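Local coordinates for epimerase (Methylomonas sp. DH-1, PDB 7CJ7) that catalyses the manganese-dependent epimerization of ketoses at C3, with its highest activity on L-ribulose and lower activity on L-sorbose and L-tagatose, at the L-sorbose site and the interface of chains A and B. Sequence-based numbering; all coordinates share one arbitrary frame. Chains: chain A/B, Epimerase.

Contact 1: the L-sorbose site. Residues chain A 12, 43, 69-71, 110-111, 152, 158, 185, 188, 211, 217, 246, 257, 261. With SOL (L-sorbose), chain C; MN (manganese (II) ion), chain D.
The imidazole of A:His12 has the carboxylate oxygen OE1 of A:Glu246 over one face, toward the rim, and meets the sugar hydroxyl O6 in plane at its edge. The A:His188 ring is also used edge-on, with A:Glu158 OE2, CB of A:Asp185 and the sugar carbon C1 around it. A:His211 has A:Asp185 OD2 and the sugar O3 at its rim, and A:Arg217 presents the edge of its guanidinium to C1. L-sorbose, a ketose on which the enzyme has low activity, lies here in open-chain form and is completely buried.

Its carbonyl O2 and C3 hydroxyl O3 chelate the manganese, at 2.1 Å from O2 to MN and 2.3 Å from O3 to MN. A:Glu152 OE2, A:Asp185 OD2, A:His211 ND1 and A:Glu246 OE2 complete a near-octahedral shell. A:His188 NE2 and A:Arg217 NH2 both donate to O2 in the planes of their own groups; together with the metal they would polarise the carbonyl and probably ease loss of the C3 proton. A:Glu152 and A:Glu246, the proton donor/acceptor pair, each reach out anti to the backbone N (chi1 -167° and -175°) and turn OE1 to O3, 2.8 Å away in both cases. A:Glu152 OE1 also takes a hydrogen bond from O4 above its carboxylate plane.

At one end A:Glu158 OE1 accepts from O1 through its syn lone pair, 2.5 Å from OE1 to O1, and A:Arg217 NH1 and NH2 donate to the same hydroxyl. At the other, O6 is held by A:His12 NE2 in a nearly straight bond (177° at H) and by A:Ser69 OG at 2.6 Å. A:Leu257 and A:Leu261 add methyl contacts. The metal ligands come from strands 148-152, 180-185 and 207-212 and from just after strand 242-245, so the site caps the C-terminal strand ends of the TIM barrel.

Contact 2: the interface of chains A and B. Residues chain A 155, 158, 187, 217, 259-262, 264; chain B 118-119, 156-157, 159.
A:Cys262 takes up left-handed backbone angles (phi 56°, psi 49°) one residue beyond the end of helix 257-260, and the turn sets its side chain against chain B in the dimer interface of this TIM-barrel epimerase. SG, anti to the carbonyl carbon, packs against CG of B:Lys118 and CD1 of B:Tyr157, while CB lies against CB of B:Arg156.

B:Lys118 runs extended until it bends at its last torsion, bringing NZ to the carbonyl O of A:Asn259 at 2.9 Å from above the carbonyl plane. A:Trp264 has the carbonyl carbon of A:Cys262 over its ring centre; its indole NE1 donates to O of B:Arg156, on an in-plane lone pair.

B:Tyr157 extends its hydroxyl into a polar cluster of chain A. Its OH donates to the anti lone pair of A:Glu158 OE2 at 2.4 Å, the two side chains crossing at about a right angle. A:Tyr187 meets it tip to tip, 2.7 Å between the two OH atoms, and A:Asn155 ND2 donates to the same OH in the amide plane. A phenylalanine here would probably loosen the hold on A:Glu158 and A:Tyr187 by removing the hydroxyl that joins them. Water 1 links this OH with A:Leu261 O, A:Arg217 NH1 and B:Arg156 NH1, bridging two like-charged guanidinium groups turned 50° apart. The A:Arg217 guanidinium lies with its centre over CD2 of A:Tyr187.

Contact 1: the L-sorbose site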
# COMPACT_ATOMS: atom_id res chain seq x y z
N HIS A 12 5.46 -7.43 18.21
CA HIS A 12 6.33 -6.32 17.76
C HIS A 12 6.32 -5.23 18.83
O HIS A 12 5.25 -4.98 19.40
CB HIS A 12 5.86 -5.83 16.39
CG HIS A 12 6.82 -4.90 15.74
ND1 HIS A 12 6.75 -3.54 15.94
CD2 HIS A 12 7.84 -5.11 14.89
CE1 HIS A 12 7.71 -2.95 15.25
NE2 HIS A 12 8.38 -3.90 14.59
N ALA A 43 12.50 -3.49 17.40
CA ALA A 43 12.78 -2.68 16.20
C ALA A 43 14.14 -2.00 16.39
O ALA A 43 14.27 -1.18 17.31
CB ALA A 43 11.67 -1.68 16.00
N SER A 69 14.04 -6.95 14.29
CA SER A 69 13.73 -6.55 12.90
C SER A 69 14.25 -5.13 12.71
O SER A 69 14.40 -4.40 13.70
CB SER A 69 12.26 -6.67 12.62
OG SER A 69 11.51 -5.76 13.41
N LEU A 70 14.54 -4.76 11.47
CA LEU A 70 14.82 -3.35 11.15
C LEU A 70 14.53 -3.09 9.68
O LEU A 70 14.28 -4.04 8.95
CB LEU A 70 16.27 -3.03 11.51
CG LEU A 70 17.32 -3.81 10.73
CD1 LEU A 70 17.60 -3.17 9.38
CD2 LEU A 70 18.60 -3.96 11.53
N GLY A 71 14.46 -1.82 9.33
CA GLY A 71 14.56 -1.33 7.96
C GLY A 71 15.75 -0.43 7.84
O GLY A 71 16.05 0.29 8.80
N GLY A 110 13.02 -8.57 8.76
CA GLY A 110 12.53 -7.27 8.28
C GLY A 110 13.19 -6.86 6.97
O GLY A 110 13.70 -7.72 6.22
N VAL A 111 13.14 -5.56 6.69
CA VAL A 111 13.62 -4.99 5.40
C VAL A 111 15.11 -4.68 5.57
O VAL A 111 15.48 -3.50 5.71
CB VAL A 111 12.76 -3.79 4.99
CG1 VAL A 111 13.21 -3.22 3.65
CG2 VAL A 111 11.29 -4.20 4.92
N GLU A 152 12.27 -9.83 4.67
CA GLU A 152 10.82 -9.58 4.67
C GLU A 152 10.41 -9.00 3.32
O GLU A 152 10.84 -7.89 2.96
CB GLU A 152 10.43 -8.63 5.80
CG GLU A 152 8.94 -8.59 6.00
CD GLU A 152 8.51 -7.67 7.13
OE1 GLU A 152 9.39 -6.94 7.68
OE2 GLU A 152 7.33 -7.70 7.47
N GLU A 158 7.00 0.21 -0.02
CA GLU A 158 8.02 0.03 1.06
C GLU A 158 9.33 -0.57 0.53
O GLU A 158 10.33 -0.47 1.25
CB GLU A 158 7.42 -0.78 2.21
CG GLU A 158 6.30 -0.05 2.94
CD GLU A 158 5.84 -0.74 4.22
OE1 GLU A 158 6.64 -1.52 4.78
OE2 GLU A 158 4.67 -0.54 4.63
N ASP A 185 4.69 -11.50 5.45
CA ASP A 185 3.88 -10.62 6.32
C ASP A 185 2.49 -10.50 5.70
O ASP A 185 2.40 -10.03 4.55
CB ASP A 185 4.59 -9.27 6.48
CG ASP A 185 3.84 -8.27 7.34
OD1 ASP A 185 2.61 -8.26 7.30
OD2 ASP A 185 4.52 -7.51 8.04
N HIS A 188 1.39 -7.24 3.91
CA HIS A 188 2.03 -7.02 2.59
C HIS A 188 1.48 -8.00 1.56
O HIS A 188 1.26 -7.59 0.41
CB HIS A 188 3.55 -7.08 2.74
CG HIS A 188 4.08 -6.01 3.63
ND1 HIS A 188 4.00 -4.67 3.29
CD2 HIS A 188 4.69 -6.06 4.83
CE1 HIS A 188 4.55 -3.95 4.25
NE2 HIS A 188 4.99 -4.78 5.20
N HIS A 211 5.12 -12.54 9.90
CA HIS A 211 4.35 -11.45 10.53
C HIS A 211 2.86 -11.64 10.23
O HIS A 211 2.49 -11.85 9.05
CB HIS A 211 4.81 -10.08 10.07
CG HIS A 211 6.07 -9.64 10.74
ND1 HIS A 211 6.67 -8.44 10.45
CD2 HIS A 211 6.84 -10.24 11.68
CE1 HIS A 211 7.73 -8.28 11.21
NE2 HIS A 211 7.88 -9.39 11.96
N ARG A 217 -3.64 -2.96 9.46
CA ARG A 217 -2.59 -3.06 10.52
C ARG A 217 -3.20 -2.82 11.91
O ARG A 217 -2.42 -2.55 12.85
CB ARG A 217 -1.43 -2.09 10.26
CG ARG A 217 -0.96 -2.02 8.81
CD ARG A 217 0.49 -1.58 8.65
NE ARG A 217 1.43 -2.69 8.77
CZ ARG A 217 2.68 -2.69 8.34
NH1 ARG A 217 3.20 -1.62 7.76
NH2 ARG A 217 3.42 -3.77 8.47
N GLU A 246 2.00 -7.97 14.47
CA GLU A 246 2.47 -6.62 14.12
C GLU A 246 1.26 -5.72 13.90
O GLU A 246 0.32 -6.11 13.18
CB GLU A 246 3.36 -6.70 12.88
CG GLU A 246 3.98 -5.37 12.52
CD GLU A 246 5.14 -5.51 11.56
OE1 GLU A 246 6.27 -5.09 11.90
OE2 GLU A 246 4.91 -6.05 10.47
N LEU A 257 9.88 5.38 12.12
CA LEU A 257 9.19 4.20 11.52
C LEU A 257 7.73 4.55 11.21
O LEU A 257 7.26 4.19 10.12
CB LEU A 257 9.28 3.00 12.47
CG LEU A 257 8.71 1.68 11.95
CD1 LEU A 257 9.39 1.26 10.66
CD2 LEU A 257 8.84 0.57 13.00
N LEU A 261 5.87 4.37 7.53
CA LEU A 261 4.78 3.38 7.33
C LEU A 261 3.43 4.08 7.15
O LEU A 261 2.41 3.38 7.00
CB LEU A 261 4.73 2.41 8.51
CG LEU A 261 5.99 1.56 8.71
CD1 LEU A 261 5.76 0.51 9.79
CD2 LEU A 261 6.40 0.90 7.41
C1 SOL C . 7.08 -2.86 7.62
O1 SOL C . 5.91 -2.57 6.90
C2 SOL C . 6.98 -4.18 8.33
O2 SOL C . 6.18 -5.02 7.96
C3 SOL C . 7.87 -4.41 9.55
O3 SOL C . 7.99 -5.79 9.82
C4 SOL C . 9.24 -3.78 9.36
O4 SOL C . 9.89 -4.38 8.24
C5 SOL C . 10.15 -3.93 10.58
O5 SOL C . 11.46 -3.48 10.25
C6 SOL C . 9.67 -3.16 11.80
O6 SOL C . 10.53 -3.39 12.91
MN MN D . 6.17 -6.89 8.99

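Contact 2: the interface of chains A and B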
# COMPACT_ATOMS: atom_id res chain seq x y z
N ASN A 155 5.39 -4.50 0.53
CA ASN A 155 4.59 -4.01 -0.62
C ASN A 155 5.42 -2.97 -1.40
O ASN A 155 6.48 -2.50 -0.92
CB ASN A 155 3.22 -3.51 -0.16
CG ASN A 155 3.30 -2.22 0.62
OD1 ASN A 155 3.71 -1.21 0.06
ND2 ASN A 155 2.90 -2.24 1.89
N GLU A 158 7.00 0.21 -0.02
CA GLU A 158 8.02 0.03 1.06
C GLU A 158 9.33 -0.57 0.53
O GLU A 158 10.33 -0.47 1.25
CB GLU A 158 7.42 -0.78 2.21
CG GLU A 158 6.30 -0.05 2.94
CD GLU A 158 5.84 -0.74 4.22
OE1 GLU A 158 6.64 -1.52 4.78
OE2 GLU A 158 4.67 -0.54 4.63
N TYR A 187 -0.00 -8.59 5.99
CA TYR A 187 -0.40 -7.22 5.58
C TYR A 187 0.11 -6.95 4.16
O TYR A 187 -0.64 -6.46 3.30
CB TYR A 187 0.12 -6.17 6.56
CG TYR A 187 0.11 -4.77 6.02
CD1 TYR A 187 -1.07 -4.05 5.92
CD2 TYR A 187 1.28 -4.15 5.60
CE1 TYR A 187 -1.08 -2.76 5.41
CE2 TYR A 187 1.27 -2.86 5.10
CZ TYR A 187 0.09 -2.15 5.03
OH TYR A 187 0.08 -0.88 4.52
N ARG A 217 -3.64 -2.96 9.46
CA ARG A 217 -2.59 -3.06 10.52
C ARG A 217 -3.20 -2.82 11.91
O ARG A 217 -2.42 -2.55 12.85
CB ARG A 217 -1.43 -2.09 10.26
CG ARG A 217 -0.96 -2.02 8.81
CD ARG A 217 0.49 -1.58 8.65
NE ARG A 217 1.43 -2.69 8.77
CZ ARG A 217 2.68 -2.69 8.34
NH1 ARG A 217 3.20 -1.62 7.76
NH2 ARG A 217 3.42 -3.77 8.47
N ASN A 259 6.08 7.30 10.47
CA ASN A 259 5.85 8.21 9.32
C ASN A 259 6.28 7.50 8.03
O ASN A 259 5.59 7.67 7.01
CB ASN A 259 6.51 9.57 9.56
CG ASN A 259 5.77 10.36 10.62
OD1 ASN A 259 4.55 10.30 10.69
ND2 ASN A 259 6.51 11.07 11.45
N THR A 260 7.33 6.68 8.08
CA THR A 260 7.73 5.84 6.92
C THR A 260 6.57 4.91 6.54
O THR A 260 6.33 4.71 5.32
CB THR A 260 9.02 5.06 7.20
OG1 THR A 260 10.06 6.00 7.46
CG2 THR A 260 9.44 4.19 6.04
N LEU A 261 5.87 4.37 7.53
CA LEU A 261 4.78 3.38 7.33
C LEU A 261 3.43 4.08 7.15
O LEU A 261 2.41 3.38 7.00
CB LEU A 261 4.73 2.41 8.51
CG LEU A 261 5.99 1.56 8.71
CD1 LEU A 261 5.76 0.51 9.79
CD2 LEU A 261 6.40 0.90 7.41
N CYS A 262 3.42 5.42 7.15
CA CYS A 262 2.21 6.23 6.85
C CYS A 262 1.07 5.84 7.80
O CYS A 262 -0.06 5.65 7.33
CB CYS A 262 1.79 6.08 5.39
SG CYS A 262 3.06 6.64 4.22
N TRP A 264 -1.42 7.01 9.77
CA TRP A 264 -2.17 8.28 9.94
C TRP A 264 -3.33 8.10 10.91
O TRP A 264 -3.82 9.11 11.42
CB TRP A 264 -2.69 8.77 8.59
CG TRP A 264 -1.69 8.84 7.48
CD1 TRP A 264 -1.93 8.54 6.18
CD2 TRP A 264 -0.31 9.26 7.55
NE1 TRP A 264 -0.80 8.73 5.42
CE2 TRP A 264 0.20 9.19 6.23
CE3 TRP A 264 0.54 9.69 8.57
CZ2 TRP A 264 1.52 9.52 5.92
CZ3 TRP A 264 1.84 10.03 8.26
CH2 TRP A 264 2.32 9.94 6.95
N LYS B 118 3.28 10.12 -1.02
CA LYS B 118 3.68 9.89 0.39
C LYS B 118 3.88 11.23 1.08
O LYS B 118 4.75 12.01 0.64
CB LYS B 118 4.94 9.04 0.48
CG LYS B 118 5.27 8.57 1.89
CD LYS B 118 6.36 7.52 1.95
CE LYS B 118 6.75 7.24 3.38
NZ LYS B 118 6.25 8.32 4.26
N TYR B 119 3.09 11.49 2.11
CA TYR B 119 3.24 12.66 3.00
C TYR B 119 4.24 12.29 4.09
O TYR B 119 4.33 11.13 4.48
CB TYR B 119 1.88 13.08 3.55
CG TYR B 119 1.09 13.94 2.59
CD1 TYR B 119 1.35 15.29 2.48
CD2 TYR B 119 0.14 13.39 1.75
CE1 TYR B 119 0.65 16.09 1.59
CE2 TYR B 119 -0.56 14.17 0.85
CZ TYR B 119 -0.31 15.53 0.78
OH TYR B 119 -1.00 16.32 -0.11
N ARG B 156 -3.09 4.93 2.56
CA ARG B 156 -2.20 5.74 3.42
C ARG B 156 -0.93 6.18 2.68
O ARG B 156 -0.39 7.24 3.01
CB ARG B 156 -1.82 4.90 4.64
CG ARG B 156 -1.06 3.64 4.30
CD ARG B 156 -0.93 2.70 5.48
NE ARG B 156 -2.23 2.28 5.96
CZ ARG B 156 -2.45 1.68 7.12
NH1 ARG B 156 -1.43 1.41 7.93
NH2 ARG B 156 -3.67 1.35 7.46
N TYR B 157 -0.45 5.40 1.71
CA TYR B 157 0.80 5.72 0.99
C TYR B 157 0.55 6.79 -0.09
O TYR B 157 1.55 7.30 -0.65
CB TYR B 157 1.41 4.47 0.36
CG TYR B 157 1.67 3.36 1.33
CD1 TYR B 157 2.75 3.40 2.19
CD2 TYR B 157 0.86 2.24 1.36
CE1 TYR B 157 3.01 2.37 3.08
CE2 TYR B 157 1.12 1.19 2.22
CZ TYR B 157 2.19 1.26 3.10
OH TYR B 157 2.45 0.23 3.94
N THR B 159 -2.28 9.28 0.22
CA THR B 159 -2.80 10.53 0.84
C THR B 159 -2.82 10.37 2.36
O THR B 159 -2.92 9.23 2.83
CB THR B 159 -4.21 10.89 0.38
OG1 THR B 159 -4.55 12.17 0.95
CG2 THR B 159 -5.25 9.88 0.80
O HOH W 1 1.59 0.99 6.94

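About 12 Å separates the C-alpha centres of contact 1 and contact 2, and A:Glu158, A:Arg217 and A:Leu261 belong to both. A:Glu158 divides its carboxylate, with OE1 serving the sugar in contact 1 and OE2 the neighbouring subunit in contact 2; A:Arg217 likewise faces both substrate and interfacial water. The centre of contact 2 is about 12 Å from A:Glu246 and 13 Å from A:Glu152. In this homodimer the two-fold axis repeats the link in the other subunit, so dimer formation is likely to help order the O1 end of each pocket.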